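Side-chain contacts in carbonic anhydrase (Synechocystis sp., PDB 5SWC), which catalyses the reversible, zinc-dependent hydration of carbon dioxide and supplies CO2 to RuBisCO inside the carboxysome: residues 145-148 against 149-152; 175-178 against 179-182; 202-206 against 207-211; 212-215 against 216-219. One frame throughout, in Å; residues are numbered along the deposited sequence.

Contact 1: 145-148 against 149-152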
loop_
_atom_site.group_PDB
_atom_site.type_symbol
_atom_site.label_atom_id
_atom_site.label_comp_id
_atom_site.label_asym_id
_atom_site.label_seq_id
_atom_site.Cartn_x
_atom_site.Cartn_y
_atom_site.Cartn_z
ATOM N N HIS A 145 -10.121 10.160 1.110
ATOM C CA HIS A 145 -9.744 10.416 2.484
ATOM C C HIS A 145 -10.738 11.291 3.218
ATOM O O HIS A 145 -10.679 11.365 4.446
ATOM C CB HIS A 145 -8.348 11.007 2.570
ATOM C CG HIS A 145 -7.295 10.107 2.067
ATOM N ND1 HIS A 145 -7.055 8.858 2.596
ATOM C CD2 HIS A 145 -6.398 10.303 1.087
ATOM C CE1 HIS A 145 -6.023 8.317 1.957
ATOM N NE2 HIS A 145 -5.609 9.182 1.041
ATOM N N THR A 146 -11.691 11.881 2.498
ATOM C CA THR A 146 -12.773 12.626 3.131
ATOM C C THR A 146 -14.135 11.983 2.796
ATOM O O THR A 146 -15.188 12.632 2.880
ATOM C CB THR A 146 -12.674 14.124 2.801
ATOM O OG1 THR A 146 -13.408 14.844 3.801
ATOM C CG2 THR A 146 -13.207 14.484 1.407
ATOM N N GLU A 147 -14.152 10.684 2.518
ATOM C CA GLU A 147 -15.387 9.967 2.250
ATOM C C GLU A 147 -16.376 10.077 3.406
ATOM O O GLU A 147 -17.581 10.030 3.201
ATOM C CB GLU A 147 -15.083 8.503 1.897
ATOM C CG GLU A 147 -16.312 7.609 1.767
ATOM C CD GLU A 147 -17.194 7.989 0.621
ATOM O OE1 GLU A 147 -16.801 8.769 -0.281
ATOM O OE2 GLU A 147 -18.325 7.470 0.627
ATOM N N ALA A 148 -15.877 10.205 4.631
ATOM C CA ALA A 148 -16.786 10.331 5.760
ATOM C C ALA A 148 -17.645 11.575 5.636
ATOM O O ALA A 148 -18.796 11.579 6.096
ATOM C CB ALA A 148 -16.023 10.272 7.092
ATOM N N THR A 149 -17.112 12.630 5.029
ATOM C CA THR A 149 -17.864 13.864 4.771
ATOM C C THR A 149 -18.948 13.557 3.777
ATOM O O THR A 149 -20.085 13.936 3.975
ATOM C CB THR A 149 -16.958 14.930 4.195
ATOM O OG1 THR A 149 -15.819 15.089 5.059
ATOM C CG2 THR A 149 -17.666 16.240 4.003
ATOM N N ARG A 150 -18.595 12.877 2.690
ATOM C CA ARG A 150 -19.555 12.628 1.643
ATOM C C ARG A 150 -20.693 11.766 2.150
ATOM O O ARG A 150 -21.864 12.029 1.892
ATOM C CB ARG A 150 -18.845 11.957 0.477
ATOM C CG ARG A 150 -19.663 11.980 -0.790
ATOM C CD ARG A 150 -18.958 11.239 -1.897
ATOM N NE ARG A 150 -19.052 9.811 -1.626
ATOM C CZ ARG A 150 -20.007 9.018 -2.103
ATOM N NH1 ARG A 150 -20.047 7.729 -1.770
ATOM N NH2 ARG A 150 -20.947 9.508 -2.900
ATOM N N ARG A 151 -20.360 10.728 2.924
ATOM C CA ARG A 151 -21.389 9.856 3.470
ATOM C C ARG A 151 -22.321 10.579 4.416
ATOM O O ARG A 151 -23.535 10.479 4.303
ATOM C CB ARG A 151 -20.713 8.652 4.184
ATOM C CG ARG A 151 -21.636 7.529 4.570
ATOM C CD ARG A 151 -22.157 6.694 3.412
ATOM N NE ARG A 151 -23.351 7.251 2.818
ATOM C CZ ARG A 151 -23.665 7.141 1.527
ATOM N NH1 ARG A 151 -22.869 6.497 0.685
ATOM N NH2 ARG A 151 -24.779 7.696 1.067
ATOM N N LEU A 152 -21.744 11.336 5.340
ATOM C CA LEU A 152 -22.552 12.144 6.249
ATOM C C LEU A 152 -23.486 13.110 5.493
ATOM O O LEU A 152 -24.688 13.209 5.818
ATOM C CB LEU A 152 -21.621 12.890 7.209
ATOM C CG LEU A 152 -22.300 13.688 8.309
ATOM C CD1 LEU A 152 -21.366 13.812 9.505
ATOM C CD2 LEU A 152 -22.729 15.053 7.808
#
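Glu-147 sends CG anti to its backbone N (chi1 173°) and bends at the next bond, while Arg-150, almost one helical turn later, starts out in the same sense and folds at chi3 (74°), which brings carboxylate and guanidinium together. The grip is side-on and two-pronged. NE of Arg-150 reaches OE1 of Glu-147 at 2.8 Å, close to the guanidinium plane, and NH1 of Arg-150 meets OE2 of Glu-147 on its syn lone pair at 3.0 Å. With the two planes 38° apart, the pair is twisted, and the bond from NE is the straighter. Arg-150 has a second conformer, so the bridge may not be made all the time. With an alanine at Glu-147 both acceptor oxygens are gone, and the guanidinium of Arg-150 would probably lose its charge partner and turn more freely.

The first turn is also tied by its backbone: Thr-149 N donates to Thr-146 O at 2.9 Å, and Arg-151 N to Glu-147 O at 2.9 Å. On the buried side, OG1 of Thr-146 and OG1 of Thr-149 come within 2.7 Å of each other. Each hydroxyl has a partner on helix 162-181 as well, Thr-146 with OD1 of Asn-173 and Thr-149 with OG1 of Thr-176. Thr-146, at the N-cap position, and Thr-149 thus join the start of helix 147-156 to helix 162-181; both also touch Leu-126 of helix 121-126, and Ala-148 and Leu-152 are set against His-188 of the second subunit.

Contact 2: 175-178 against 179-182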
loop_
_atom_site.group_PDB
_atom_site.type_symbol
_atom_site.label_atom_id
_atom_site.label_comp_id
_atom_site.label_asym_id
_atom_site.label_seq_id
_atom_site.Cartn_x
_atom_site.Cartn_y
_atom_site.Cartn_z
ATOM N N LEU A 175 -14.835 19.289 9.896
ATOM C CA LEU A 175 -15.113 18.437 11.057
ATOM C C LEU A 175 -14.513 17.040 10.848
ATOM O O LEU A 175 -13.948 16.454 11.762
ATOM C CB LEU A 175 -16.604 18.399 11.339
ATOM C CG LEU A 175 -17.215 19.786 11.596
ATOM C CD1 LEU A 175 -18.615 19.647 12.069
ATOM C CD2 LEU A 175 -16.380 20.544 12.581
ATOM N N THR A 176 -14.600 16.505 9.648
ATOM C CA THR A 176 -13.983 15.223 9.343
ATOM C C THR A 176 -12.470 15.275 9.556
ATOM O O THR A 176 -11.898 14.356 10.127
ATOM C CB THR A 176 -14.301 14.803 7.911
ATOM O OG1 THR A 176 -15.724 14.620 7.817
ATOM C CG2 THR A 176 -13.603 13.553 7.491
ATOM N N GLN A 177 -11.827 16.331 9.079
ATOM C CA GLN A 177 -10.385 16.387 9.234
ATOM C C GLN A 177 -9.975 16.486 10.699
ATOM O O GLN A 177 -8.929 15.951 11.056
ATOM C CB GLN A 177 -9.806 17.572 8.463
ATOM C CG GLN A 177 -10.194 17.690 7.026
ATOM C CD GLN A 177 -10.293 16.387 6.346
ATOM O OE1 GLN A 177 -9.376 15.554 6.376
ATOM N NE2 GLN A 177 -11.425 16.160 5.715
ATOM N N LEU A 178 -10.793 17.108 11.522
ATOM C CA LEU A 178 -10.515 17.148 12.956
ATOM C C LEU A 178 -10.600 15.771 13.577
ATOM O O LEU A 178 -9.807 15.437 14.447
ATOM C CB LEU A 178 -11.477 18.132 13.634
ATOM C CG LEU A 178 -11.160 19.579 13.277
ATOM C CD1 LEU A 178 -12.345 20.436 13.526
ATOM C CD2 LEU A 178 -9.969 20.104 14.027
ATOM N N LYS A 179 -11.548 14.942 13.154
ATOM C CA LYS A 179 -11.569 13.556 13.594
ATOM C C LYS A 179 -10.350 12.789 13.095
ATOM O O LYS A 179 -9.749 12.017 13.843
ATOM C CB LYS A 179 -12.851 12.857 13.136
ATOM C CG LYS A 179 -14.176 13.426 13.673
ATOM C CD LYS A 179 -14.239 13.364 15.168
ATOM C CE LYS A 179 -15.563 13.967 15.636
ATOM N NZ LYS A 179 -15.682 13.727 17.100
ATOM N N ASN A 180 -9.967 13.000 11.843
ATOM C CA ASN A 180 -8.784 12.356 11.306
ATOM C C ASN A 180 -7.523 12.720 12.077
ATOM O O ASN A 180 -6.676 11.854 12.382
ATOM C CB ASN A 180 -8.623 12.699 9.833
ATOM C CG ASN A 180 -9.736 12.124 8.952
ATOM O OD1 ASN A 180 -10.525 11.299 9.399
ATOM N ND2 ASN A 180 -9.779 12.545 7.685
ATOM N N LEU A 181 -7.356 14.014 12.383
ATOM C CA LEU A 181 -6.192 14.462 13.111
ATOM C C LEU A 181 -6.045 13.736 14.457
ATOM O O LEU A 181 -4.920 13.466 14.901
ATOM C CB LEU A 181 -6.289 15.948 13.335
ATOM C CG LEU A 181 -5.844 16.773 12.160
ATOM C CD1 LEU A 181 -6.341 18.191 12.341
ATOM C CD2 LEU A 181 -4.374 16.814 12.042
ATOM N N GLN A 182 -7.156 13.466 15.114
ATOM C CA GLN A 182 -7.133 12.876 16.439
ATOM C C GLN A 182 -6.683 11.424 16.448
ATOM O O GLN A 182 -6.533 10.828 17.505
ATOM C CB GLN A 182 -8.476 13.050 17.089
ATOM C CG GLN A 182 -8.661 14.533 17.453
ATOM C CD GLN A 182 -9.999 14.820 18.022
ATOM O OE1 GLN A 182 -10.269 14.532 19.159
ATOM N NE2 GLN A 182 -10.863 15.404 17.213
#
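Gln-182 folds its amide back over the preceding turn, its NE2 donating to the backbone O of Leu-178 at 3.0 Å. With CG of Gln-182 anti to the carbonyl carbon (chi1 -71°), the chain extended beyond it returns NE2 to that oxygen. The bond is fairly straight at the hydrogen but reaches the oxygen from well above the carbonyl plane, and Gln-182 N adds a weak bond to the same acceptor. OE1 of Gln-182 accepts from Lys-179 NZ of the second subunit. The pairing is reciprocal, for Lys-179 NZ bonds Gln-182 OE1 of that subunit and also forms salt bridges with Asp-234 and Glu-231 of its own chain.

Gln-177 and Asn-180 run alongside each other in the same direction, their amide planes 80° apart. The direct bond, ND2 of Asn-180 to OE1 of Gln-177 at 3.3 Å, is weak; both amides have firmer partners on Ile-86, whose N donates to Gln-177 OE1 and whose O accepts from Asn-180 ND2, while Gln-177 NE2 donates to Asn-173 O. This is the last part of helix 162-181, which covers the central sheet of the alpha/beta fold: Leu-178 and Leu-181 rest on Val-114 of strand 111-117, and Leu-178 also meets Leu-198 of strand 197-204. Between the two leucines, CD2 of Leu-178 and CD1 of Leu-181 approach to 4.4 Å. The buried hydroxyl of Thr-176 is bonded to Glu-172 O.

Contact 3: 202-206 against 207-211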
loop_
_atom_site.group_PDB
_atom_site.type_symbol
_atom_site.label_atom_id
_atom_site.label_comp_id
_atom_site.label_asym_id
_atom_site.label_seq_id
_atom_site.Cartn_x
_atom_site.Cartn_y
_atom_site.Cartn_z
ATOM N N ILE A 202 -13.802 28.233 8.931
ATOM C CA ILE A 202 -14.320 28.390 7.567
ATOM C C ILE A 202 -14.061 29.837 7.150
ATOM O O ILE A 202 -14.578 30.788 7.763
ATOM C CB ILE A 202 -15.820 28.146 7.473
ATOM C CG1 ILE A 202 -16.238 26.775 7.985
ATOM C CG2 ILE A 202 -16.305 28.361 6.031
ATOM C CD1 ILE A 202 -17.753 26.647 8.204
ATOM N N TYR A 203 -13.260 30.010 6.084
ATOM C CA TYR A 203 -13.002 31.349 5.528
ATOM C C TYR A 203 -14.018 31.626 4.425
ATOM O O TYR A 203 -14.076 30.944 3.406
ATOM C CB TYR A 203 -11.563 31.410 5.009
ATOM C CG TYR A 203 -11.234 32.611 4.150
ATOM C CD1 TYR A 203 -11.565 33.899 4.544
ATOM C CD2 TYR A 203 -10.538 32.462 2.977
ATOM C CE1 TYR A 203 -11.250 34.995 3.755
ATOM C CE2 TYR A 203 -10.227 33.542 2.168
ATOM C CZ TYR A 203 -10.582 34.803 2.574
ATOM O OH TYR A 203 -10.258 35.896 1.804
ATOM N N ARG A 204 -14.856 32.635 4.656
ATOM C CA ARG A 204 -15.888 33.069 3.706
ATOM C C ARG A 204 -15.301 34.185 2.861
ATOM O O ARG A 204 -15.135 35.333 3.322
ATOM C CB ARG A 204 -17.148 33.505 4.455
ATOM C CG ARG A 204 -17.658 32.399 5.285
ATOM C CD ARG A 204 -18.940 32.724 5.975
ATOM N NE ARG A 204 -20.040 32.711 5.025
ATOM C CZ ARG A 204 -21.038 33.584 5.026
ATOM N NH1 ARG A 204 -21.070 34.544 5.951
ATOM N NH2 ARG A 204 -22.028 33.478 4.129
ATOM N N ILE A 205 -14.982 33.855 1.621
ATOM C CA ILE A 205 -14.192 34.738 0.753
ATOM C C ILE A 205 -14.924 36.047 0.453
ATOM O O ILE A 205 -14.381 37.130 0.668
ATOM C CB ILE A 205 -13.861 34.014 -0.552
ATOM C CG1 ILE A 205 -12.939 32.800 -0.317
ATOM C CG2 ILE A 205 -13.191 34.992 -1.546
ATOM C CD1 ILE A 205 -12.821 31.929 -1.511
ATOM N N GLU A 206 -16.154 35.997 -0.066
ATOM C CA GLU A 206 -16.890 37.212 -0.419
ATOM C C GLU A 206 -17.201 38.088 0.784
ATOM O O GLU A 206 -17.193 39.313 0.689
ATOM C CB GLU A 206 -18.194 36.837 -1.138
ATOM C CG GLU A 206 -19.026 38.039 -1.542
ATOM C CD GLU A 206 -20.288 37.702 -2.327
ATOM O OE1 GLU A 206 -20.646 36.503 -2.437
ATOM O OE2 GLU A 206 -20.963 38.646 -2.762
ATOM N N GLU A 207 -17.506 37.438 1.900
ATOM C CA GLU A 207 -18.029 38.117 3.063
ATOM C C GLU A 207 -16.932 38.645 3.974
ATOM O O GLU A 207 -17.225 39.476 4.840
ATOM C CB GLU A 207 -18.921 37.164 3.862
ATOM C CG GLU A 207 -20.142 36.712 3.149
ATOM C CD GLU A 207 -19.997 35.492 2.228
ATOM O OE1 GLU A 207 -18.919 34.909 2.063
ATOM O OE2 GLU A 207 -21.052 35.176 1.612
ATOM N N GLY A 208 -15.703 38.209 3.753
ATOM C CA GLY A 208 -14.592 38.721 4.540
ATOM C C GLY A 208 -14.661 38.378 6.023
ATOM O O GLY A 208 -14.499 39.253 6.880
ATOM N N GLU A 209 -14.994 37.115 6.321
ATOM C CA GLU A 209 -15.054 36.693 7.716
ATOM C C GLU A 209 -14.674 35.252 7.833
ATOM O O GLU A 209 -14.630 34.523 6.830
ATOM C CB GLU A 209 -16.443 36.917 8.329
ATOM C CG GLU A 209 -17.495 35.980 7.789
ATOM C CD GLU A 209 -18.811 35.928 8.611
ATOM O OE1 GLU A 209 -18.877 36.358 9.797
ATOM O OE2 GLU A 209 -19.797 35.382 8.063
ATOM N N VAL A 210 -14.374 34.856 9.070
ATOM C CA VAL A 210 -14.111 33.455 9.404
ATOM C C VAL A 210 -15.126 33.021 10.430
ATOM O O VAL A 210 -15.478 33.754 11.351
ATOM C CB VAL A 210 -12.704 33.315 9.953
ATOM C CG1 VAL A 210 -12.476 31.924 10.519
ATOM C CG2 VAL A 210 -11.692 33.586 8.857
ATOM N N LEU A 211 -15.581 31.792 10.283
ATOM C CA LEU A 211 -16.427 31.130 11.300
ATOM C C LEU A 211 -15.582 30.020 11.903
ATOM O O LEU A 211 -14.855 29.308 11.203
ATOM C CB LEU A 211 -17.680 30.512 10.667
ATOM C CG LEU A 211 -18.612 31.481 9.932
ATOM C CD1 LEU A 211 -19.820 30.663 9.439
ATOM C CD2 LEU A 211 -19.046 32.580 10.830
HETATM O O HOH W 1 -17.821 33.561 -0.117
#
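The shortest polar bond between Arg-204 and the returning strand runs from its NH1 to OE2 of Glu-209, 2.6 Å long. OE2 sits at the edge of the guanidinium, in its plane, and is met almost end-on to its C-O bond. Glu-209 holds CG between its backbone N and carbonyl carbon (chi1 71°), and from there its extended chain runs alongside the arginine. Glu-207 approaches differently: bent at chi2, it lays its carboxylate over one guanidinium face, the planes 18° apart, with OE2 of Glu-207 3.2 Å from NH2 of Arg-204. No N-H points at that oxygen, and the attraction is one of charge. OE1 of Glu-207, 2.8 Å from a water, is linked through it to Glu-206 N. A leucine in place of Arg-204 carries no charge, and Glu-207 and Glu-209 would probably be left without their shared counter-ion, the Glu-207 carboxylate also losing the flat group it stacks on.

Behind the tip, Ile-202 and Leu-211 form a hydrogen-bonded pair, Ile-202 N to Leu-211 O at 2.7 Å and Leu-211 N to Ile-202 O at 2.9 Å. Tyr-203 and Val-210, a non-hydrogen-bonded pair, turn to the other face, where Tyr-203 packs on Phe-42 of the fourth subunit and on the zinc ligand His-117 of its own chain. Gly-208, at positive phi, and Glu-209 both face Arg-204 in a G1 beta bulge, with weak bonds from both N atoms to Arg-204 O, next to the turn of this antiparallel hairpin, near the zinc site.

Contact 4: 212-215 against 216-219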
loop_
_atom_site.group_PDB
_atom_site.type_symbol
_atom_site.label_atom_id
_atom_site.label_comp_id
_atom_site.label_asym_id
_atom_site.label_seq_id
_atom_site.Cartn_x
_atom_site.Cartn_y
_atom_site.Cartn_z
ATOM N N ALA A 212 -15.684 29.844 13.204
ATOM C CA ALA A 212 -14.910 28.859 13.956
ATOM C C ALA A 212 -15.820 27.855 14.638
ATOM O O ALA A 212 -16.855 28.219 15.201
ATOM C CB ALA A 212 -14.100 29.598 15.022
ATOM N N TYR A 213 -15.418 26.584 14.636
ATOM C CA TYR A 213 -16.226 25.567 15.300
ATOM C C TYR A 213 -15.989 25.560 16.802
ATOM O O TYR A 213 -14.865 25.406 17.260
ATOM C CB TYR A 213 -15.870 24.203 14.741
ATOM C CG TYR A 213 -16.820 23.111 15.150
ATOM C CD1 TYR A 213 -18.150 23.118 14.767
ATOM C CD2 TYR A 213 -16.380 22.022 15.885
ATOM C CE1 TYR A 213 -18.982 22.110 15.107
ATOM C CE2 TYR A 213 -17.220 21.007 16.244
ATOM C CZ TYR A 213 -18.514 21.040 15.851
ATOM O OH TYR A 213 -19.396 20.019 16.166
ATOM N N ASP A 214 -17.071 25.709 17.542
ATOM C CA ASP A 214 -17.067 25.572 18.988
ATOM C C ASP A 214 -17.571 24.158 19.242
ATOM O O ASP A 214 -18.770 23.869 19.117
ATOM C CB ASP A 214 -18.000 26.638 19.598
ATOM C CG ASP A 214 -18.128 26.551 21.100
ATOM O OD1 ASP A 214 -17.698 25.487 21.660
ATOM O OD2 ASP A 214 -18.700 27.448 21.728
ATOM N N GLY A 215 -16.659 23.260 19.638
ATOM C CA GLY A 215 -17.001 21.876 19.855
ATOM C C GLY A 215 -17.913 21.597 21.035
ATOM O O GLY A 215 -18.537 20.531 21.105
ATOM N N VAL A 216 -18.008 22.528 21.989
ATOM C CA VAL A 216 -18.926 22.388 23.101
ATOM C C VAL A 216 -20.342 22.652 22.597
ATOM O O VAL A 216 -21.284 21.925 22.912
ATOM C CB VAL A 216 -18.547 23.317 24.256
ATOM C CG1 VAL A 216 -19.627 23.326 25.331
ATOM C CG2 VAL A 216 -17.215 22.885 24.845
ATOM N N LEU A 217 -20.491 23.709 21.819
ATOM C CA LEU A 217 -21.753 24.075 21.242
ATOM C C LEU A 217 -22.170 23.188 20.064
ATOM O O LEU A 217 -23.353 23.020 19.775
ATOM C CB LEU A 217 -21.593 25.525 20.772
ATOM C CG LEU A 217 -22.770 26.182 20.152
ATOM C CD1 LEU A 217 -23.864 26.419 21.234
ATOM C CD2 LEU A 217 -22.265 27.486 19.531
ATOM N N HIS A 218 -21.192 22.575 19.415
ATOM C CA HIS A 218 -21.395 21.840 18.183
ATOM C C HIS A 218 -21.929 22.729 17.058
ATOM O O HIS A 218 -22.752 22.309 16.248
ATOM C CB HIS A 218 -22.252 20.596 18.361
ATOM C CG HIS A 218 -21.653 19.550 19.250
ATOM N ND1 HIS A 218 -21.568 19.684 20.620
ATOM C CD2 HIS A 218 -21.156 18.324 18.960
ATOM C CE1 HIS A 218 -21.025 18.589 21.134
ATOM N NE2 HIS A 218 -20.754 17.758 20.144
ATOM N N ASP A 219 -21.413 23.955 16.975
ATOM C CA ASP A 219 -21.773 24.844 15.881
ATOM C C ASP A 219 -20.645 25.838 15.630
ATOM O O ASP A 219 -19.738 26.013 16.433
ATOM C CB ASP A 219 -23.066 25.604 16.219
ATOM C CG ASP A 219 -23.860 25.997 14.986
ATOM O OD1 ASP A 219 -23.355 25.858 13.844
ATOM O OD2 ASP A 219 -24.999 26.483 15.176
#
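Tyr-213 supplies the dense side of this turn, its buried ring set obliquely against the backbone of His-218 and Asp-219. OH of Tyr-213 comes within 3.4 Å of CA of His-218, and CE1 of Tyr-213 within 3.6 Å of Asp-219 N; the hydroxyl itself is bonded to Glu-231. Asp-214 holds the chain reversal. Its CG stands anti to the backbone N (chi1 177°), and OD1 of Asp-214 accepts from Val-216 N at 3.0 Å, an Asx turn, and weakly from Leu-217 N.

His-218, at positive phi, and Asp-219 both face Asp-214 in a G1 beta bulge, which joins strand 209-214 to strand 219-221, at one edge of the sheet within this chain. Asp-214 N donates to Asp-219 O at 2.9 Å, whereas the bonds to Asp-214 O from His-218 N and Asp-219 N are weak.

The exposed side chains of Val-216 and Leu-217 form the looser side. Leu-217 lies across the aspartate, its CB 3.6 Å from OD2 of Asp-214. His-218 is exposed too, but its backbone is held against Tyr-213 and its ring over Gly-215 O, while ND1 of His-218 donates to Val-216 O at 3.2 Å and NE2 bonds Glu-233.

In the fold
Contact 2 is the most buried of the four and contact 4 the most exposed, with contacts 1 and 3 between them. Contacts 1 and 2 lie on successive helices and touch through threonine hydroxyls, and both reach the second subunit; their buried polar groups are satisfied largely by other elements or chains. Contacts 3 and 4 share strand 209-214 and close its two ends, each with a G1 bulge, but the first is held by a salt-bridge network near the zinc site and the second by aspartate-to-backbone bonds far from it. Contact 2 also meets contact 4, where Leu-175 packs on Tyr-213 and helix 162-181 meets the sheet.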